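Protelomerase (Agrobacterium tumefaciens, PDB 4F41) probably resolves replicated telomere junctions by cutting DNA strands and rejoining them as covalently closed hairpin ends. Local coordinates at residues A[113-118]-A[300-305]; A[264-269]-A[304-309]; A[30-35]-A[73-78]. The protein carries 1 engineered substitution. All coordinates share one frame; numbering follows the deposited sequence.

Contacts 1 and 2 both hold the loop that runs from residue 300 into strand 307-308, and they share Tyr304 and Met305. Contact 1 grips that loop from the surface, where the end of helix 97-116 offers polar side chains to backbone carbonyls. Contact 2 is buried: helix 263-275 meets the loop with a histidine wedged among tyrosines and a threonine, beside the DNA backbone. Contact 3 is also buried but lies far off, its centre about 34 Å from that of contact 1 and about 36 Å from that of contact 2. It joins two helices nearer the N-terminus by apolar packing, and keeps its phosphate-binding groups outside the interface.

Contact 1: residues A[113-118]-A[300-305]; sequences NKHGAL and TSLSYM. With nucleotides of chain B.
His115 and Leu302 tie the C-terminal end of helix 97-116 to the 3-10 turn 301-303, which leads into Tyr304 on the DNA-facing side of the telomere resolvase catalytic domain. His115 donates from NE2 to Leu302 O, 2.5 Å away. That is short enough for the length to be taken with caution, but the direction is good: the bond is nearly straight (168°), the oxygen lies near the ring plane, and the N-H points at a lone pair of Leu302 O, in the carbonyl plane. Beside it Lys114 reaches out, bending at chi3 (-55°), and its NZ makes a weak hydrogen bond to the next carbonyl, Ser303 O, at 3.2 Å. Apolar atoms fill in round the imidazole. Leu302 CG lies 3.9 Å from His115 CE1, and Met305 SD stands 4.7 Å from the ring centroid, approaching obliquely. Leu118, just past the helix, lays CD2 against Met305 O at 3.5 Å. Beyond the turn is the DNA: Ser303 CB is 3.7 Å from OP2 of DA13 of chain B, and Thr300 CG2 packs on O3' of the same nucleotide while its OG1 bonds to Asp297. Two successive backbone carbonyls are thus met by an imidazole N-H and by a lysine NZ, a pattern consistent with holding the backbone path on the approach to Tyr304, with His115 the stronger of the two.

Contact 2: residues A[264-269]-A[304-309]; sequences LRHLYA and YMTYTL. With nucleotides of chain B.
His266 stands on edge between Thr306 and the bound DNA, with the backbone of Tyr304 over one face of its imidazole. Tyr304 CA sits almost above the middle of that face, 3.9 Å from the centroid, in a CH-pi contact. The two rings themselves meet obliquely, planes at 52°, with His266 CD2 3.4 Å from Tyr304 CD1. The covered face and a bond to Thr306 probably set the imidazole's rotation. At one edge ND1 shares a hydrogen bond with Thr306 OG1, 3.0 Å long and almost straight (172°); Thr306 chi1 of 56° puts that hydroxyl between its backbone N and carbonyl carbon, where it also lies over a face of the Tyr307 ring. His266 CE1 and NE2 both lie 3.2 Å from OP1 of DA13 of chain B, a close approach and no more. Tyr307 sets its ring against helix 263-275, CE2 touching His266 CB at 3.6 Å and an edge meeting Leu267 N, while its OH bonds to Glu257. Arg265, extended as far as NE, crosses Tyr304 at an angle, its CD 3.8 Å from Tyr304 CE1. With one edge anchored and a face covered, His266 is probably held in a defined orientation toward the phosphate, consistent with the DNA-cleaving site of this family.

Contact 3: residues A[30-35]-A[73-78]; sequences LLRIAD and TKYRNA. With nucleotides of chain B.
Ile33 CG1 lies anti to its carbonyl carbon (chi1 -58°), which carries the CG1-CD1 branch out toward helix 65-82; CG of Tyr75 is likewise anti to its carbonyl carbon (chi1 -83°), placing one ring face against Ile33 CG1. The result is a CH-pi contact: Ile33 CG1 sits over the centre of that Tyr75 face, 3.7 Å from the centroid. The other branch of the isoleucine, CG2, abuts Ala78 CB at 3.6 Å, and CD1 ends 3.9 Å from Lys74 CB, so the one side chain touches three residues along the facing helix. The two short helical segments run roughly in the same direction, crossing at -38° with their axes 10.4 Å apart. At the far end of the tyrosine, OH lies against the aliphatic part of Arg32, 3.3 Å from its CB. Arg32 bends away at chi2 and forms a salt bridge with Glu56, which also takes a weak hydrogen bond from the Tyr75 hydroxyl; Trp53 and Phe36 meet the Tyr75 ring edge-to-face. Residues on helix 65-82 that take no part in this packing hold DNA. Thr73 OG1 donates to OP2 of DT20 of chain B at 2.7 Å, Arg76 NE to OP1 of the same phosphate at 2.9 Å, and Asn77 ND2 to OP2 of DA21 of chain B at 2.9 Å. Thr73 OG1 also bonds Ile69 O, so its proton may be shared. Arg76 is steadied by NH1 bonds to the carbonyls of Leu90 and Ala93. Thus Thr73, Arg76 and Asn77 of helix 65-82 grip phosphates, while Tyr75 and Ala78 pack on Ile33 beside a polar rim at Glu56.

Contact 1: residues A[113-118]-A[300-305]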
# COMPACT_ATOMS: atom_id res chain seq x y z
N ASN A 113 -8.76 12.27 14.87
CA ASN A 113 -7.87 12.30 16.02
C ASN A 113 -6.43 12.62 15.64
O ASN A 113 -5.74 13.35 16.34
CB ASN A 113 -7.94 10.99 16.80
CG ASN A 113 -9.27 10.79 17.50
OD1 ASN A 113 -9.99 11.75 17.77
ND2 ASN A 113 -9.61 9.54 17.79
N LYS A 114 -5.99 12.07 14.51
CA LYS A 114 -4.64 12.33 14.01
C LYS A 114 -4.47 13.79 13.62
O LYS A 114 -3.43 14.40 13.91
CB LYS A 114 -4.31 11.43 12.83
CG LYS A 114 -4.16 9.96 13.18
CD LYS A 114 -3.58 9.18 12.01
CE LYS A 114 -4.42 9.36 10.76
NZ LYS A 114 -3.82 8.67 9.58
N HIS A 115 -5.48 14.36 12.97
CA HIS A 115 -5.44 15.77 12.60
C HIS A 115 -5.51 16.67 13.83
O HIS A 115 -5.02 17.80 13.81
CB HIS A 115 -6.57 16.11 11.63
CG HIS A 115 -6.35 15.61 10.24
ND1 HIS A 115 -6.63 16.36 9.12
CD2 HIS A 115 -5.87 14.42 9.79
CE1 HIS A 115 -6.34 15.66 8.04
NE2 HIS A 115 -5.88 14.48 8.41
N GLY A 116 -6.12 16.16 14.90
CA GLY A 116 -6.24 16.91 16.13
C GLY A 116 -4.98 16.87 16.98
O GLY A 116 -4.80 17.69 17.87
N ALA A 117 -4.11 15.90 16.69
CA ALA A 117 -2.88 15.73 17.45
C ALA A 117 -1.73 15.29 16.55
O ALA A 117 -1.35 14.12 16.53
CB ALA A 117 -3.09 14.72 18.57
N LEU A 118 -1.18 16.24 15.80
CA LEU A 118 -0.07 15.97 14.88
C LEU A 118 1.20 15.56 15.63
O LEU A 118 1.44 15.99 16.75
CB LEU A 118 0.20 17.17 13.98
CG LEU A 118 -0.77 17.41 12.82
CD1 LEU A 118 -0.31 18.57 11.94
CD2 LEU A 118 -0.94 16.15 11.99
N THR A 300 -8.56 11.26 0.44
CA THR A 300 -7.51 10.28 0.71
C THR A 300 -6.28 10.97 1.29
O THR A 300 -5.55 10.39 2.09
CB THR A 300 -7.12 9.51 -0.57
OG1 THR A 300 -8.29 8.97 -1.20
CG2 THR A 300 -6.17 8.37 -0.24
N SER A 301 -6.07 12.22 0.88
CA SER A 301 -4.94 13.01 1.35
C SER A 301 -5.02 13.28 2.85
O SER A 301 -4.01 13.58 3.49
CB SER A 301 -4.87 14.33 0.59
OG SER A 301 -6.02 15.11 0.82
N LEU A 302 -6.22 13.16 3.40
CA LEU A 302 -6.46 13.38 4.82
C LEU A 302 -5.74 12.33 5.68
O LEU A 302 -5.44 12.57 6.84
CB LEU A 302 -7.96 13.35 5.12
CG LEU A 302 -8.75 14.66 5.09
CD1 LEU A 302 -8.41 15.49 3.86
CD2 LEU A 302 -10.24 14.36 5.13
N SER A 303 -5.48 11.17 5.09
CA SER A 303 -4.87 10.06 5.81
C SER A 303 -3.35 10.18 5.91
O SER A 303 -2.72 9.48 6.70
CB SER A 303 -5.24 8.73 5.15
OG SER A 303 -6.64 8.55 5.10
N TYR A 304 -2.77 11.08 5.12
CA TYR A 304 -1.32 11.22 5.07
C TYR A 304 -0.81 12.35 5.95
O TYR A 304 0.39 12.45 6.21
CB TYR A 304 -0.86 11.43 3.62
CG TYR A 304 -1.00 10.20 2.76
CD1 TYR A 304 0.06 9.33 2.58
CD2 TYR A 304 -2.21 9.89 2.15
CE1 TYR A 304 -0.06 8.20 1.80
CE2 TYR A 304 -2.35 8.77 1.36
CZ TYR A 304 -1.27 7.92 1.19
OH TYR A 304 -1.41 6.79 0.41
N MET A 305 -1.72 13.19 6.42
CA MET A 305 -1.35 14.30 7.30
C MET A 305 -1.25 13.82 8.74
O MET A 305 -2.16 14.02 9.54
CB MET A 305 -2.36 15.44 7.17
CG MET A 305 -2.47 15.98 5.75
SD MET A 305 -3.76 17.21 5.53
CE MET A 305 -3.55 17.60 3.80
P DA B 13 -2.81 5.00 6.60
OP1 DA B 13 -1.66 5.58 7.32
OP2 DA B 13 -4.15 5.59 6.75
O5' DA B 13 -2.46 4.95 5.04
C5' DA B 13 -2.92 3.85 4.26
C4' DA B 13 -3.44 4.30 2.91
O4' DA B 13 -4.55 3.46 2.52
C3' DA B 13 -4.00 5.71 2.87
O3' DA B 13 -4.00 6.18 1.53
C2' DA B 13 -5.43 5.48 3.35
C1' DA B 13 -5.76 4.20 2.60
N9 DA B 13 -6.77 3.37 3.24
C8 DA B 13 -7.21 3.44 4.54
N7 DA B 13 -8.14 2.56 4.83
C5 DA B 13 -8.31 1.86 3.65
C6 DA B 13 -9.15 0.78 3.29
N6 DA B 13 -10.02 0.19 4.13
N1 DA B 13 -9.07 0.32 2.02
C2 DA B 13 -8.21 0.90 1.18
N3 DA B 13 -7.37 1.91 1.40
C4 DA B 13 -7.48 2.34 2.66
O5' DT B 14 -4.00 4.21 -0.66
C5' DT B 14 -4.65 5.17 -1.48
C4' DT B 14 -5.70 4.50 -2.36
O4' DT B 14 -6.65 3.79 -1.53
C3' DT B 14 -6.51 5.46 -3.23
O3' DT B 14 -6.52 4.98 -4.57
C2' DT B 14 -7.90 5.45 -2.61
C1' DT B 14 -7.96 4.07 -1.96
N1 DT B 14 -8.85 4.02 -0.77
C2 DT B 14 -9.81 3.04 -0.69
O2 DT B 14 -9.98 2.20 -1.55
N3 DT B 14 -10.57 3.08 0.45
C4 DT B 14 -10.47 3.98 1.49
O4 DT B 14 -11.20 3.94 2.48
C5 DT B 14 -9.44 4.98 1.34
C7 DT B 14 -9.23 6.02 2.41
C6 DT B 14 -8.69 4.95 0.23

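Contact 2: residues A[264-269]-A[304-309]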
# COMPACT_ATOMS: atom_id res chain seq x y z
N LEU A 264 7.44 6.63 5.73
CA LEU A 264 8.36 7.31 4.81
C LEU A 264 7.61 8.00 3.67
O LEU A 264 8.07 9.01 3.15
CB LEU A 264 9.38 6.32 4.24
CG LEU A 264 10.73 6.19 4.94
CD1 LEU A 264 10.56 5.94 6.43
CD2 LEU A 264 11.55 5.08 4.30
N ARG A 265 6.46 7.45 3.30
CA ARG A 265 5.61 8.08 2.31
C ARG A 265 4.98 9.34 2.91
O ARG A 265 5.16 10.43 2.37
CB ARG A 265 4.54 7.11 1.81
CG ARG A 265 3.70 7.61 0.65
CD ARG A 265 2.85 6.48 0.08
NE ARG A 265 1.87 6.94 -0.91
CZ ARG A 265 2.10 7.02 -2.21
NH1 ARG A 265 3.28 6.66 -2.70
NH2 ARG A 265 1.16 7.45 -3.03
N HIS A 266 4.29 9.17 4.03
CA HIS A 266 3.67 10.30 4.73
C HIS A 266 4.64 11.47 4.83
O HIS A 266 4.45 12.49 4.16
CB HIS A 266 3.24 9.88 6.14
CG HIS A 266 2.02 9.01 6.18
ND1 HIS A 266 1.10 9.06 7.21
CD2 HIS A 266 1.57 8.07 5.32
CE1 HIS A 266 0.14 8.19 6.97
NE2 HIS A 266 0.40 7.57 5.84
N LEU A 267 5.67 11.28 5.65
CA LEU A 267 6.77 12.24 5.79
C LEU A 267 7.13 12.87 4.46
O LEU A 267 7.16 14.10 4.35
CB LEU A 267 8.00 11.57 6.42
CG LEU A 267 9.20 12.48 6.69
CD1 LEU A 267 8.81 13.64 7.58
CD2 LEU A 267 10.34 11.70 7.31
N TYR A 268 7.37 12.04 3.44
CA TYR A 268 7.75 12.52 2.11
C TYR A 268 6.83 13.66 1.69
O TYR A 268 7.27 14.80 1.56
CB TYR A 268 7.71 11.38 1.08
CG TYR A 268 7.57 11.80 -0.37
CD1 TYR A 268 8.68 12.17 -1.12
CD2 TYR A 268 6.33 11.79 -1.00
CE1 TYR A 268 8.56 12.53 -2.45
CE2 TYR A 268 6.20 12.16 -2.33
CZ TYR A 268 7.32 12.53 -3.05
OH TYR A 268 7.20 12.89 -4.37
N ALA A 269 5.54 13.33 1.58
CA ALA A 269 4.51 14.29 1.20
C ALA A 269 4.71 15.60 1.97
O ALA A 269 4.81 16.67 1.36
CB ALA A 269 3.13 13.72 1.46
N TYR A 304 -2.77 11.08 5.12
CA TYR A 304 -1.32 11.22 5.07
C TYR A 304 -0.81 12.35 5.95
O TYR A 304 0.39 12.45 6.21
CB TYR A 304 -0.86 11.43 3.62
CG TYR A 304 -1.00 10.20 2.76
CD1 TYR A 304 0.06 9.33 2.58
CD2 TYR A 304 -2.21 9.89 2.15
CE1 TYR A 304 -0.06 8.20 1.80
CE2 TYR A 304 -2.35 8.77 1.36
CZ TYR A 304 -1.27 7.92 1.19
OH TYR A 304 -1.41 6.79 0.41
N MET A 305 -1.72 13.19 6.42
CA MET A 305 -1.35 14.30 7.30
C MET A 305 -1.25 13.82 8.74
O MET A 305 -2.16 14.02 9.54
CB MET A 305 -2.36 15.44 7.17
CG MET A 305 -2.47 15.98 5.75
SD MET A 305 -3.76 17.21 5.53
CE MET A 305 -3.55 17.60 3.80
N THR A 306 -0.12 13.19 9.07
CA THR A 306 0.09 12.65 10.40
C THR A 306 1.23 13.35 11.13
O THR A 306 1.27 13.37 12.36
CB THR A 306 0.39 11.13 10.35
OG1 THR A 306 1.51 10.90 9.48
CG2 THR A 306 -0.81 10.37 9.82
N TYR A 307 2.15 13.94 10.37
CA TYR A 307 3.31 14.61 10.96
C TYR A 307 3.25 16.13 10.80
O TYR A 307 2.41 16.66 10.08
CB TYR A 307 4.61 14.10 10.34
CG TYR A 307 4.77 12.60 10.34
CD1 TYR A 307 4.79 11.88 11.52
CD2 TYR A 307 4.91 11.90 9.14
CE1 TYR A 307 4.94 10.50 11.52
CE2 TYR A 307 5.07 10.53 9.13
CZ TYR A 307 5.08 9.84 10.31
OH TYR A 307 5.23 8.47 10.30
N THR A 308 4.17 16.80 11.48
CA THR A 308 4.40 18.23 11.28
C THR A 308 5.88 18.53 11.45
O THR A 308 6.53 18.03 12.37
CB THR A 308 3.55 19.10 12.24
OG1 THR A 308 3.88 20.48 12.04
CG2 THR A 308 3.81 18.73 13.69
N LEU A 309 6.43 19.33 10.54
CA LEU A 309 7.85 19.64 10.56
C LEU A 309 8.19 20.58 11.71
O LEU A 309 7.42 21.48 12.03
CB LEU A 309 8.28 20.25 9.22
CG LEU A 309 8.01 19.37 7.99
CD1 LEU A 309 8.68 19.96 6.76
CD2 LEU A 309 8.48 17.95 8.23
P DA B 13 -2.81 5.00 6.60
OP1 DA B 13 -1.66 5.58 7.32
OP2 DA B 13 -4.15 5.59 6.75
O5' DA B 13 -2.46 4.95 5.04
C5' DA B 13 -2.92 3.85 4.26
C4' DA B 13 -3.44 4.30 2.91
O4' DA B 13 -4.55 3.46 2.52
C3' DA B 13 -4.00 5.71 2.87
O3' DA B 13 -4.00 6.18 1.53
C2' DA B 13 -5.43 5.48 3.35
C1' DA B 13 -5.76 4.20 2.60
N9 DA B 13 -6.77 3.37 3.24
C8 DA B 13 -7.21 3.44 4.54
N7 DA B 13 -8.14 2.56 4.83
C5 DA B 13 -8.31 1.86 3.65
C6 DA B 13 -9.15 0.78 3.29
N6 DA B 13 -10.02 0.19 4.13
N1 DA B 13 -9.07 0.32 2.02
C2 DA B 13 -8.21 0.90 1.18
N3 DA B 13 -7.37 1.91 1.40
C4 DA B 13 -7.48 2.34 2.66
O HOH W 1 -1.79 7.12 -1.94

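Contact 3: residues A[30-35]-A[73-78]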
# COMPACT_ATOMS: atom_id res chain seq x y z
N LEU A 30 -7.48 -20.59 3.76
CA LEU A 30 -7.50 -20.96 2.35
C LEU A 30 -8.18 -22.31 2.15
O LEU A 30 -8.75 -22.58 1.09
CB LEU A 30 -6.09 -20.96 1.74
CG LEU A 30 -5.29 -19.66 1.71
CD1 LEU A 30 -4.21 -19.65 2.79
CD2 LEU A 30 -4.68 -19.42 0.33
N LEU A 31 -8.12 -23.16 3.17
CA LEU A 31 -8.85 -24.42 3.17
C LEU A 31 -10.34 -24.16 3.25
O LEU A 31 -11.13 -24.78 2.54
CB LEU A 31 -8.42 -25.31 4.33
CG LEU A 31 -7.04 -25.98 4.24
CD1 LEU A 31 -6.76 -26.83 5.47
CD2 LEU A 31 -6.98 -26.82 2.99
N ARG A 32 -10.72 -23.23 4.12
CA ARG A 32 -12.10 -22.81 4.30
C ARG A 32 -12.66 -22.34 2.96
O ARG A 32 -13.72 -22.78 2.52
CB ARG A 32 -12.17 -21.67 5.33
CG ARG A 32 -13.19 -21.85 6.43
CD ARG A 32 -13.11 -23.25 7.01
NE ARG A 32 -14.23 -23.50 7.90
CZ ARG A 32 -15.44 -23.87 7.48
NH1 ARG A 32 -16.41 -24.08 8.36
NH2 ARG A 32 -15.67 -24.04 6.19
N ILE A 33 -11.90 -21.47 2.30
CA ILE A 33 -12.28 -20.91 1.01
C ILE A 33 -12.34 -21.98 -0.09
O ILE A 33 -13.25 -21.97 -0.92
CB ILE A 33 -11.31 -19.80 0.58
CG1 ILE A 33 -11.28 -18.68 1.63
CG2 ILE A 33 -11.69 -19.23 -0.77
CD1 ILE A 33 -10.28 -17.59 1.34
N ALA A 34 -11.38 -22.89 -0.08
CA ALA A 34 -11.33 -23.97 -1.06
C ALA A 34 -12.55 -24.88 -0.96
O ALA A 34 -13.19 -25.19 -1.96
CB ALA A 34 -10.05 -24.78 -0.90
N ASP A 35 -12.86 -25.30 0.26
CA ASP A 35 -14.02 -26.14 0.52
C ASP A 35 -15.31 -25.38 0.22
O ASP A 35 -16.31 -25.97 -0.18
CB ASP A 35 -14.03 -26.63 1.97
CG ASP A 35 -12.77 -27.39 2.33
OD1 ASP A 35 -12.37 -27.36 3.52
OD2 ASP A 35 -12.16 -28.01 1.43
N THR A 73 -13.31 -10.16 1.60
CA THR A 73 -12.67 -9.75 0.35
C THR A 73 -12.02 -10.95 -0.34
O THR A 73 -12.19 -11.16 -1.55
CB THR A 73 -11.62 -8.65 0.58
OG1 THR A 73 -12.25 -7.46 1.07
CG2 THR A 73 -10.89 -8.33 -0.72
N LYS A 74 -11.30 -11.75 0.44
CA LYS A 74 -10.67 -12.96 -0.09
C LYS A 74 -11.70 -13.91 -0.71
O LYS A 74 -11.52 -14.39 -1.83
CB LYS A 74 -9.89 -13.69 1.01
CG LYS A 74 -8.70 -12.93 1.56
CD LYS A 74 -7.93 -13.77 2.57
CE LYS A 74 -6.72 -13.02 3.11
NZ LYS A 74 -5.96 -13.85 4.08
N TYR A 75 -12.78 -14.17 0.03
CA TYR A 75 -13.86 -15.03 -0.44
C TYR A 75 -14.45 -14.53 -1.75
O TYR A 75 -14.62 -15.30 -2.70
CB TYR A 75 -14.96 -15.14 0.62
CG TYR A 75 -14.69 -16.17 1.69
CD1 TYR A 75 -15.17 -17.47 1.56
CD2 TYR A 75 -13.96 -15.85 2.82
CE1 TYR A 75 -14.93 -18.42 2.54
CE2 TYR A 75 -13.71 -16.79 3.80
CZ TYR A 75 -14.20 -18.07 3.66
OH TYR A 75 -13.96 -19.01 4.64
N ARG A 76 -14.78 -13.24 -1.80
CA ARG A 76 -15.38 -12.65 -2.99
C ARG A 76 -14.44 -12.72 -4.20
O ARG A 76 -14.88 -13.02 -5.31
CB ARG A 76 -15.78 -11.20 -2.72
CG ARG A 76 -16.89 -11.06 -1.69
CD ARG A 76 -17.25 -9.61 -1.44
NE ARG A 76 -17.67 -8.93 -2.67
CZ ARG A 76 -18.91 -8.95 -3.15
NH1 ARG A 76 -19.86 -9.62 -2.51
NH2 ARG A 76 -19.20 -8.31 -4.27
N ASN A 77 -13.16 -12.46 -3.97
CA ASN A 77 -12.18 -12.57 -5.05
C ASN A 77 -12.04 -14.01 -5.53
O ASN A 77 -11.82 -14.26 -6.72
CB ASN A 77 -10.83 -12.01 -4.62
CG ASN A 77 -10.83 -10.50 -4.52
OD1 ASN A 77 -11.55 -9.82 -5.25
ND2 ASN A 77 -10.02 -9.96 -3.61
N ALA A 78 -12.17 -14.96 -4.61
CA ALA A 78 -12.13 -16.37 -4.96
C ALA A 78 -13.33 -16.76 -5.82
O ALA A 78 -13.20 -17.48 -6.81
CB ALA A 78 -12.06 -17.23 -3.72
P DT B 20 -14.66 -6.81 -1.87
OP1 DT B 20 -14.91 -7.93 -2.80
OP2 DT B 20 -14.42 -7.08 -0.43
O5' DT B 20 -13.43 -5.97 -2.44
C5' DT B 20 -13.45 -5.52 -3.79
C4' DT B 20 -12.16 -4.80 -4.13
O4' DT B 20 -11.99 -3.67 -3.24
C3' DT B 20 -10.90 -5.65 -3.98
O3' DT B 20 -10.01 -5.40 -5.07
C2' DT B 20 -10.30 -5.19 -2.66
C1' DT B 20 -10.73 -3.72 -2.62
N1 DT B 20 -10.86 -3.21 -1.24
C2 DT B 20 -10.16 -2.09 -0.86
O2 DT B 20 -9.42 -1.47 -1.61
N3 DT B 20 -10.37 -1.70 0.44
C4 DT B 20 -11.18 -2.31 1.38
O4 DT B 20 -11.29 -1.88 2.53
C5 DT B 20 -11.88 -3.48 0.91
C7 DT B 20 -12.79 -4.23 1.83
C6 DT B 20 -11.69 -3.87 -0.35
P DA B 8 -4.08 -18.72 6.35
OP1 DA B 8 -4.93 -19.86 5.93
OP2 DA B 8 -3.89 -17.57 5.45
O5' DA B 8 -4.65 -18.19 7.74
C5' DA B 8 -4.78 -19.14 8.79
C4' DA B 8 -4.56 -18.45 10.12
O4' DA B 8 -3.29 -17.75 10.06
C3' DA B 8 -5.63 -17.42 10.45
O3' DA B 8 -6.04 -17.58 11.79
C2' DA B 8 -4.94 -16.08 10.23
C1' DA B 8 -3.47 -16.40 10.45
N9 DA B 8 -2.56 -15.57 9.67
C8 DA B 8 -2.39 -15.59 8.31
N7 DA B 8 -1.50 -14.72 7.88
C5 DA B 8 -1.06 -14.09 9.03
C6 DA B 8 -0.11 -13.07 9.25
N6 DA B 8 0.60 -12.47 8.29
N1 DA B 8 0.08 -12.68 10.53
C2 DA B 8 -0.61 -13.27 11.51
N3 DA B 8 -1.53 -14.24 11.42
C4 DA B 8 -1.70 -14.61 10.14
P DA B 21 -8.70 -6.30 -5.26
OP1 DA B 21 -8.51 -6.52 -6.71
OP2 DA B 21 -8.80 -7.46 -4.34
O5' DA B 21 -7.52 -5.36 -4.73
C5' DA B 21 -7.18 -4.17 -5.44
C4' DA B 21 -6.14 -3.36 -4.69
O4' DA B 21 -6.64 -3.05 -3.37
C3' DA B 21 -4.80 -4.06 -4.47
O3' DA B 21 -3.76 -3.08 -4.45
C2' DA B 21 -4.97 -4.66 -3.08
C1' DA B 21 -5.72 -3.53 -2.40
N9 DA B 21 -6.46 -3.91 -1.21
C8 DA B 21 -7.26 -5.00 -1.01
N7 DA B 21 -7.79 -5.05 0.20
C5 DA B 21 -7.30 -3.91 0.82
C6 DA B 21 -7.48 -3.37 2.12
N6 DA B 21 -8.23 -3.92 3.08
N1 DA B 21 -6.83 -2.22 2.39
C2 DA B 21 -6.07 -1.64 1.46
N3 DA B 21 -5.83 -2.05 0.22
C4 DA B 21 -6.48 -3.20 -0.03